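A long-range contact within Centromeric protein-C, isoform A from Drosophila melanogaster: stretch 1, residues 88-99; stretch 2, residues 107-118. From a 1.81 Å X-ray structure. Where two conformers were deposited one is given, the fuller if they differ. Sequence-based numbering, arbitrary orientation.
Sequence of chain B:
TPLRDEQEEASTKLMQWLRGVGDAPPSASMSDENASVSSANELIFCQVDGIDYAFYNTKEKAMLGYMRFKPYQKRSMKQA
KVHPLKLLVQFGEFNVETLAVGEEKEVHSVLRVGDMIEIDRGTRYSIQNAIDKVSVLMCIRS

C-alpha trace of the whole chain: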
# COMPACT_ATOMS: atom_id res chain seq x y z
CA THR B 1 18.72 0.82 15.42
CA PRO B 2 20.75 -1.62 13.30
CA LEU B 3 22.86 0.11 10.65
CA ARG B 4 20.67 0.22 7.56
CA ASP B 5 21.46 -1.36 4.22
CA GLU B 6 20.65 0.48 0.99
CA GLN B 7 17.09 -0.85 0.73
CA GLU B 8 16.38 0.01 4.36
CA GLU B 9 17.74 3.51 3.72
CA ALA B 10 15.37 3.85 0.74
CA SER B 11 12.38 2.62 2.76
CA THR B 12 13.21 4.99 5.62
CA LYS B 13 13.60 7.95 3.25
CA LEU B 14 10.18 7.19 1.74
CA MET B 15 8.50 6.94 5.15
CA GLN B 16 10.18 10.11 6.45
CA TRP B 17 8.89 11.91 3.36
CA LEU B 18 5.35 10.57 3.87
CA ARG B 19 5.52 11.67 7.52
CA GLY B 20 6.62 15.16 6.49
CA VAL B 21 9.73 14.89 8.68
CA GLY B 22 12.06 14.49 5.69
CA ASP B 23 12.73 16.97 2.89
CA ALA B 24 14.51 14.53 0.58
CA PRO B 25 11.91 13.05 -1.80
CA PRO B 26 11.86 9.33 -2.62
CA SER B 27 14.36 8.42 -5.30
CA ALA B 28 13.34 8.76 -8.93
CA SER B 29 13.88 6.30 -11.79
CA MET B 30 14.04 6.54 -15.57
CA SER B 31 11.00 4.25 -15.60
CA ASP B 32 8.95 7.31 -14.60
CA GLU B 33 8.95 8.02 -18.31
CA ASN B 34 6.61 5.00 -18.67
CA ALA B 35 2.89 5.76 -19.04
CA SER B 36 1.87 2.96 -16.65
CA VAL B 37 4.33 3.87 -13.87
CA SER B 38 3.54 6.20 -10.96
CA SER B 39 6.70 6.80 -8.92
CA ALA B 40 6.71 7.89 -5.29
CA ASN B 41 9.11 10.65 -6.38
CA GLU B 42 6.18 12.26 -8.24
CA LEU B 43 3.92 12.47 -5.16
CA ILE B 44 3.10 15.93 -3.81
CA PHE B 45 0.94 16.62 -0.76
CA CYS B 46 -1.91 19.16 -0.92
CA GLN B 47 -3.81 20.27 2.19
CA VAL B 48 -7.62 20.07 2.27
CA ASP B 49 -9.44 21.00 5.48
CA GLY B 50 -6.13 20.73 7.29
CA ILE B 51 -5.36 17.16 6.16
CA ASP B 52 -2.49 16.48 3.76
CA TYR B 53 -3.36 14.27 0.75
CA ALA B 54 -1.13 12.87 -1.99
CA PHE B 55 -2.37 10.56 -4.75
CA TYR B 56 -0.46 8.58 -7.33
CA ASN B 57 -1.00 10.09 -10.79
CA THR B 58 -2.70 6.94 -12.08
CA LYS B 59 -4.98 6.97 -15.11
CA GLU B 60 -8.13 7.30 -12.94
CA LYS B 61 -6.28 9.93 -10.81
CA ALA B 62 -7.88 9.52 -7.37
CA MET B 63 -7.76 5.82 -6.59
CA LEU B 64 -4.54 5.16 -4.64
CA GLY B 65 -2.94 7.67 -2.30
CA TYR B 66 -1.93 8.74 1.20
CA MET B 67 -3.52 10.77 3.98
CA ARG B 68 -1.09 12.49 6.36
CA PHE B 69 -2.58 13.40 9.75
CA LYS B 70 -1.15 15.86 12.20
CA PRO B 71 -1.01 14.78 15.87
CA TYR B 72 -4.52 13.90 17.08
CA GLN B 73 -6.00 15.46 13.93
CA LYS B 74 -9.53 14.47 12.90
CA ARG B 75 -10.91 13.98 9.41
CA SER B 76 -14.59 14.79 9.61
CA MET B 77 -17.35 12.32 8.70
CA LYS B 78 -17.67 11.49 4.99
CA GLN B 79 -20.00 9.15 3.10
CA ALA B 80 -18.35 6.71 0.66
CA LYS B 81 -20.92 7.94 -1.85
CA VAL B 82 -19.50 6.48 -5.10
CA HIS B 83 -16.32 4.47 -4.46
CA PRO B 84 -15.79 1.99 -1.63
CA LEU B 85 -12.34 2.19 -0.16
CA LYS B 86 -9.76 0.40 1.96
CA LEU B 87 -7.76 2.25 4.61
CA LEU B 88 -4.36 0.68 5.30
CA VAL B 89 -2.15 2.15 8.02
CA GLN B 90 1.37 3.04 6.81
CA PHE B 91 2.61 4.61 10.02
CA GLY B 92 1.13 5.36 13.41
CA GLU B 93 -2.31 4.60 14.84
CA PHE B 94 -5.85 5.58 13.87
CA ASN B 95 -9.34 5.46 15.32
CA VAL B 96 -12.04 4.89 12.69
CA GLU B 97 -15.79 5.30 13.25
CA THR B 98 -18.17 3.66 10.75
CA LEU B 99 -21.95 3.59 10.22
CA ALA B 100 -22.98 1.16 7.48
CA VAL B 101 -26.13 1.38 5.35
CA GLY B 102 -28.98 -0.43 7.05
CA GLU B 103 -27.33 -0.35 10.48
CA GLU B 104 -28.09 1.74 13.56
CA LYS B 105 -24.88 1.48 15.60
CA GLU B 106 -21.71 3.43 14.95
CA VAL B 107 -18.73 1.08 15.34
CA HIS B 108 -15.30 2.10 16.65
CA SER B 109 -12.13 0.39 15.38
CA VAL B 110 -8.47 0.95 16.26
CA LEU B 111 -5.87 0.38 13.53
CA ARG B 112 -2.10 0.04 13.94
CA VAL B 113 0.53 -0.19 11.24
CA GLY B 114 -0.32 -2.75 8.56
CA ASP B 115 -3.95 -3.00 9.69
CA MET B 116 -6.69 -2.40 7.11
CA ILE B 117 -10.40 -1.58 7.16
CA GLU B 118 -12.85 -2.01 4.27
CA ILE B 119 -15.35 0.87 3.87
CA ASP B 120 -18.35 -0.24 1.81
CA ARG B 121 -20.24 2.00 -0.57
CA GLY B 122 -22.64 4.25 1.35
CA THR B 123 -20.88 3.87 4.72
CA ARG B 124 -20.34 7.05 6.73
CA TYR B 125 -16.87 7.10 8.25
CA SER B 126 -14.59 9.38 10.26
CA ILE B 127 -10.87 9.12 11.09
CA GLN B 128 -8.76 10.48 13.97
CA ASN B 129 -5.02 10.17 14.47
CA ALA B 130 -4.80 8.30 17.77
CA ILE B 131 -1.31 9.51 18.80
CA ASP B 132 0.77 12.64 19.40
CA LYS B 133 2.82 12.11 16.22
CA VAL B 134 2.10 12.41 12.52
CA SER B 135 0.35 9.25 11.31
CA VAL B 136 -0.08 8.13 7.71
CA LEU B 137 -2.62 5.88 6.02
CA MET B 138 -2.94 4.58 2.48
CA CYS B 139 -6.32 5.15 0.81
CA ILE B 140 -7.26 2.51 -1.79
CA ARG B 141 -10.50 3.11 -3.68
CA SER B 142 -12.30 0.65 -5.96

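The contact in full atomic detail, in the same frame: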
# COMPACT_ATOMS: atom_id res chain seq x y z
N LEU B 88 -5.46 1.54 4.88
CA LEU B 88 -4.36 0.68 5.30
C LEU B 88 -3.29 1.53 5.96
O LEU B 88 -2.69 2.40 5.31
CB LEU B 88 -3.79 -0.08 4.09
CG LEU B 88 -2.56 -0.95 4.29
CD1 LEU B 88 -2.84 -2.07 5.29
CD2 LEU B 88 -2.15 -1.54 2.94
N VAL B 89 -3.03 1.28 7.25
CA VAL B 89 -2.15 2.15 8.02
C VAL B 89 -0.70 1.94 7.58
O VAL B 89 -0.18 0.81 7.59
CB VAL B 89 -2.33 1.91 9.52
CG1 VAL B 89 -1.34 2.75 10.32
CG2 VAL B 89 -3.76 2.26 9.93
N GLN B 90 -0.04 3.03 7.19
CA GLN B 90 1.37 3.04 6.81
C GLN B 90 2.28 3.41 7.95
O GLN B 90 3.43 2.93 8.01
CB GLN B 90 1.60 4.03 5.66
CG GLN B 90 0.81 3.70 4.42
CD GLN B 90 1.34 2.45 3.77
OE1 GLN B 90 2.49 2.40 3.35
NE2 GLN B 90 0.51 1.42 3.70
N PHE B 91 1.81 4.26 8.86
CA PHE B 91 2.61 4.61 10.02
C PHE B 91 1.68 5.16 11.09
O PHE B 91 0.76 5.92 10.77
CB PHE B 91 3.70 5.65 9.68
CG PHE B 91 4.64 5.94 10.82
CD1 PHE B 91 4.37 6.96 11.72
CD2 PHE B 91 5.79 5.19 11.01
CE1 PHE B 91 5.22 7.22 12.78
CE2 PHE B 91 6.66 5.45 12.06
CZ PHE B 91 6.38 6.46 12.95
N GLY B 92 1.91 4.78 12.33
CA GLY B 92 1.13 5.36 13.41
C GLY B 92 -0.08 4.55 13.81
O GLY B 92 -0.09 3.33 13.68
N GLU B 93 -1.12 5.24 14.29
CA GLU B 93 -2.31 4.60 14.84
C GLU B 93 -3.51 5.48 14.54
O GLU B 93 -3.42 6.71 14.61
CB GLU B 93 -2.15 4.40 16.36
CG GLU B 93 -3.18 3.48 17.03
CD GLU B 93 -2.96 3.37 18.54
OE1 GLU B 93 -1.83 3.66 19.00
OE2 GLU B 93 -3.91 3.01 19.27
N PHE B 94 -4.64 4.85 14.23
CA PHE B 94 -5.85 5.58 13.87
C PHE B 94 -7.06 4.99 14.57
O PHE B 94 -7.14 3.79 14.81
CB PHE B 94 -6.09 5.55 12.35
CG PHE B 94 -5.15 6.41 11.55
CD1 PHE B 94 -5.40 7.76 11.39
CD2 PHE B 94 -4.02 5.86 10.95
CE1 PHE B 94 -4.54 8.56 10.65
CE2 PHE B 94 -3.15 6.65 10.21
CZ PHE B 94 -3.41 8.00 10.06
N ASN B 95 -8.01 5.86 14.90
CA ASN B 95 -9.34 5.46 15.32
C ASN B 95 -10.30 5.76 14.18
O ASN B 95 -10.31 6.89 13.66
CB ASN B 95 -9.76 6.22 16.58
CG ASN B 95 -8.93 5.84 17.80
OD1 ASN B 95 -8.41 4.74 17.89
ND2 ASN B 95 -8.83 6.77 18.75
N VAL B 96 -11.10 4.76 13.80
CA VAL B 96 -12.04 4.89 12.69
C VAL B 96 -13.44 4.60 13.20
O VAL B 96 -13.66 3.57 13.85
CB VAL B 96 -11.68 3.94 11.53
CG1 VAL B 96 -12.71 4.08 10.39
CG2 VAL B 96 -10.24 4.22 11.03
N GLU B 97 -14.39 5.49 12.91
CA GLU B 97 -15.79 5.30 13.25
C GLU B 97 -16.58 5.07 11.97
O GLU B 97 -16.45 5.86 11.02
CB GLU B 97 -16.37 6.51 14.00
CG GLU B 97 -15.41 7.19 15.00
CD GLU B 97 -15.02 6.30 16.17
OE1 GLU B 97 -13.81 6.24 16.50
OE2 GLU B 97 -15.92 5.65 16.77
N THR B 98 -17.40 4.00 11.94
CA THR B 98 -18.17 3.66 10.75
C THR B 98 -19.63 3.43 11.09
O THR B 98 -19.95 2.89 12.15
CB THR B 98 -17.63 2.39 10.04
OG1 THR B 98 -17.55 1.31 10.98
CG2 THR B 98 -16.25 2.64 9.44
N LEU B 99 -20.51 3.85 10.17
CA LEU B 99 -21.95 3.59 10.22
C LEU B 99 -22.35 3.08 8.85
O LEU B 99 -22.31 3.83 7.86
CB LEU B 99 -22.74 4.85 10.59
CG LEU B 99 -24.26 4.70 10.51
CD1 LEU B 99 -24.76 3.65 11.49
CD2 LEU B 99 -24.95 6.05 10.75
N VAL B 107 -19.71 2.03 14.86
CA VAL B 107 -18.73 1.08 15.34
C VAL B 107 -17.36 1.74 15.34
O VAL B 107 -16.99 2.43 14.38
CB VAL B 107 -18.72 -0.21 14.49
CG1 VAL B 107 -17.58 -1.13 14.89
CG2 VAL B 107 -20.09 -0.95 14.62
N HIS B 108 -16.61 1.50 16.41
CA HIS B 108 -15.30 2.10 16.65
C HIS B 108 -14.23 1.03 16.46
O HIS B 108 -14.31 -0.05 17.06
CB HIS B 108 -15.27 2.69 18.07
CG HIS B 108 -13.91 3.08 18.55
ND1 HIS B 108 -13.32 4.29 18.23
CD2 HIS B 108 -13.02 2.44 19.35
CE1 HIS B 108 -12.13 4.37 18.80
NE2 HIS B 108 -11.92 3.26 19.48
N SER B 109 -13.24 1.31 15.61
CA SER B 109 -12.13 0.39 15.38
C SER B 109 -10.81 1.12 15.57
O SER B 109 -10.70 2.31 15.28
CB SER B 109 -12.16 -0.24 13.97
OG SER B 109 -13.47 -0.63 13.59
N VAL B 110 -9.81 0.40 16.06
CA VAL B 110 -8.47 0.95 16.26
C VAL B 110 -7.52 0.20 15.35
O VAL B 110 -7.47 -1.03 15.40
CB VAL B 110 -8.00 0.83 17.72
CG1 VAL B 110 -6.60 1.46 17.89
CG2 VAL B 110 -9.00 1.45 18.67
N LEU B 111 -6.77 0.95 14.53
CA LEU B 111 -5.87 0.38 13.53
C LEU B 111 -4.43 0.78 13.82
O LEU B 111 -4.13 1.98 13.99
CB LEU B 111 -6.25 0.82 12.11
CG LEU B 111 -7.73 0.60 11.68
CD1 LEU B 111 -7.95 1.24 10.32
CD2 LEU B 111 -8.08 -0.88 11.62
N ARG B 112 -3.54 -0.20 13.85
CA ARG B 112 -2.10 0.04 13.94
C ARG B 112 -1.46 -0.29 12.60
O ARG B 112 -2.12 -0.72 11.66
CB ARG B 112 -1.47 -0.79 15.07
CG ARG B 112 -1.82 -0.29 16.46
CD ARG B 112 -1.59 -1.35 17.52
NE ARG B 112 -2.83 -1.70 18.20
CZ ARG B 112 -3.45 -0.91 19.08
NH1 ARG B 112 -2.94 0.27 19.41
NH2 ARG B 112 -4.59 -1.31 19.64
N VAL B 113 -0.14 -0.12 12.53
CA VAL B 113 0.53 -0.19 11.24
C VAL B 113 0.32 -1.56 10.60
O VAL B 113 0.42 -2.60 11.26
CB VAL B 113 2.02 0.16 11.40
CG1 VAL B 113 2.76 -0.93 12.18
CG2 VAL B 113 2.64 0.41 10.03
N GLY B 114 -0.02 -1.55 9.31
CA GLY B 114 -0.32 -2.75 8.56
C GLY B 114 -1.74 -3.23 8.68
O GLY B 114 -2.14 -4.15 7.94
N ASP B 115 -2.54 -2.65 9.59
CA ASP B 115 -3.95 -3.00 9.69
C ASP B 115 -4.74 -2.29 8.59
O ASP B 115 -4.40 -1.18 8.17
CB ASP B 115 -4.52 -2.62 11.06
CG ASP B 115 -3.89 -3.37 12.20
OD1 ASP B 115 -3.16 -4.36 11.96
OD2 ASP B 115 -4.12 -2.96 13.36
N MET B 116 -5.83 -2.92 8.16
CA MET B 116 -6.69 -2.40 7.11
C MET B 116 -8.16 -2.48 7.52
O MET B 116 -8.58 -3.38 8.26
CB MET B 116 -6.48 -3.19 5.79
CG MET B 116 -7.25 -2.63 4.60
SD MET B 116 -8.81 -3.54 4.41
CE MET B 116 -8.15 -5.11 3.95
N ILE B 117 -8.95 -1.52 7.04
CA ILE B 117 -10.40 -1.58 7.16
C ILE B 117 -11.03 -1.35 5.79
O ILE B 117 -10.56 -0.52 5.01
CB ILE B 117 -10.93 -0.57 8.20
CG1 ILE B 117 -12.42 -0.83 8.48
CG2 ILE B 117 -10.72 0.87 7.74
CD1 ILE B 117 -12.97 -0.03 9.68
N GLU B 118 -12.08 -2.12 5.50
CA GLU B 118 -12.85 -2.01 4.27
C GLU B 118 -14.07 -1.14 4.56
O GLU B 118 -14.82 -1.41 5.50
CB GLU B 118 -13.27 -3.42 3.80
CG GLU B 118 -13.61 -3.57 2.33
CD GLU B 118 -13.67 -5.05 1.89
OE1 GLU B 118 -13.62 -5.95 2.75
OE2 GLU B 118 -13.77 -5.29 0.67
O HOH W 1 1.59 1.42 14.43
O HOH W 2 -15.08 1.32 12.59

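This contact is an antiparallel β-ladder in which regular backbone hydrogen bonds set the register, one sheet face carries two charged or polar pairs among others, the other mixes apolar packing with Ser 109 and Thr 98, and at a tight turn the second stretch bonds to the first again, at Val 89.

The firm ladder pairs Phe 94 to Thr 98 with Leu 111 to Val 107, and the directions of the two strands differ by 157°. Its hydrogen-bonded pairs are Phe 94 with Leu 111, Val 96 with Ser 109, and Thr 98 with Val 107. Each pair closes a small ring of two bonds: Phe 94 N to Leu 111 O and Leu 111 N to Phe 94 O, both 2.9 Å, set the pattern, and the other two pairs repeat it at the same length. Between these rings lie the non-hydrogen-bonded pairs, Asn 95 CA to Val 110 CA and Glu 97 CA to His 108 CA, both 4.7 Å, and CA-H groups lean on carbonyls, as Glu 97 CA does on Val 107 O at 3.3 Å.

Alternation then sorts the side chains. Glu 93, Asn 95 and Glu 97 share a face with Arg 112, Val 110 and His 108, and charge and polarity join Glu 97 to His 108 and Glu 93 to Arg 112. Glu 97 OE1 accepts a hydrogen bond from His 108 ND1 at 2.7 Å, arriving at the ring edge, near its plane, where a nitrogen can donate. At the other end of the row, Glu 93 OE2 forms a salt bridge with Arg 112 NH1 at 2.9 Å; the ends of both side chains come nearer the partner stretch than their CA-to-CB bonds suggest. The same carboxylate also rests against Val 110, with OE2 of Glu 93 3.4 Å from CG1 of Val 110, and Asn 95 OD1 lies against Val 110 CG2 at 3.4 Å.

On the face of Val 96 and Leu 111, shape matters more. Val 96 CG2 meets Leu 111 CD1 at 3.8 Å, while Val 96 CG1 lies 4.2 Å from Ile 117 CD1. Val 89 adds its CG2, 3.6 Å from Leu 111 CB. Near this packing, a water lies within hydrogen-bonding distance of Val 96 O, Thr 98 OG1, Val 107 O and Ser 109 OG.

The first stretch turns a corner at Gln 90, and the second makes a type II turn from Arg 112 to Asp 115. That turn is closed by Asp 115 N to Arg 112 O (2.9 Å) and braced by Arg 112 N donating to Asp 115 OD2 (2.9 Å). Gly 114 fits it because, at its backbone angles, a CB would jam against the preceding carbonyl; Gly 92 meets the same restriction. A second water bridges Gly 92 O and Val 113 N, which stand 3.6 Å apart.

The turn itself bonds back to Val 89, and past it Leu 88 pairs with Met 116. Val 89 N donates to Asp 115 O at 3.0 Å, Gly 114 N donates to Val 89 O at 2.9 Å, and Leu 88 CD1 lies 3.8 Å from Met 116 CB.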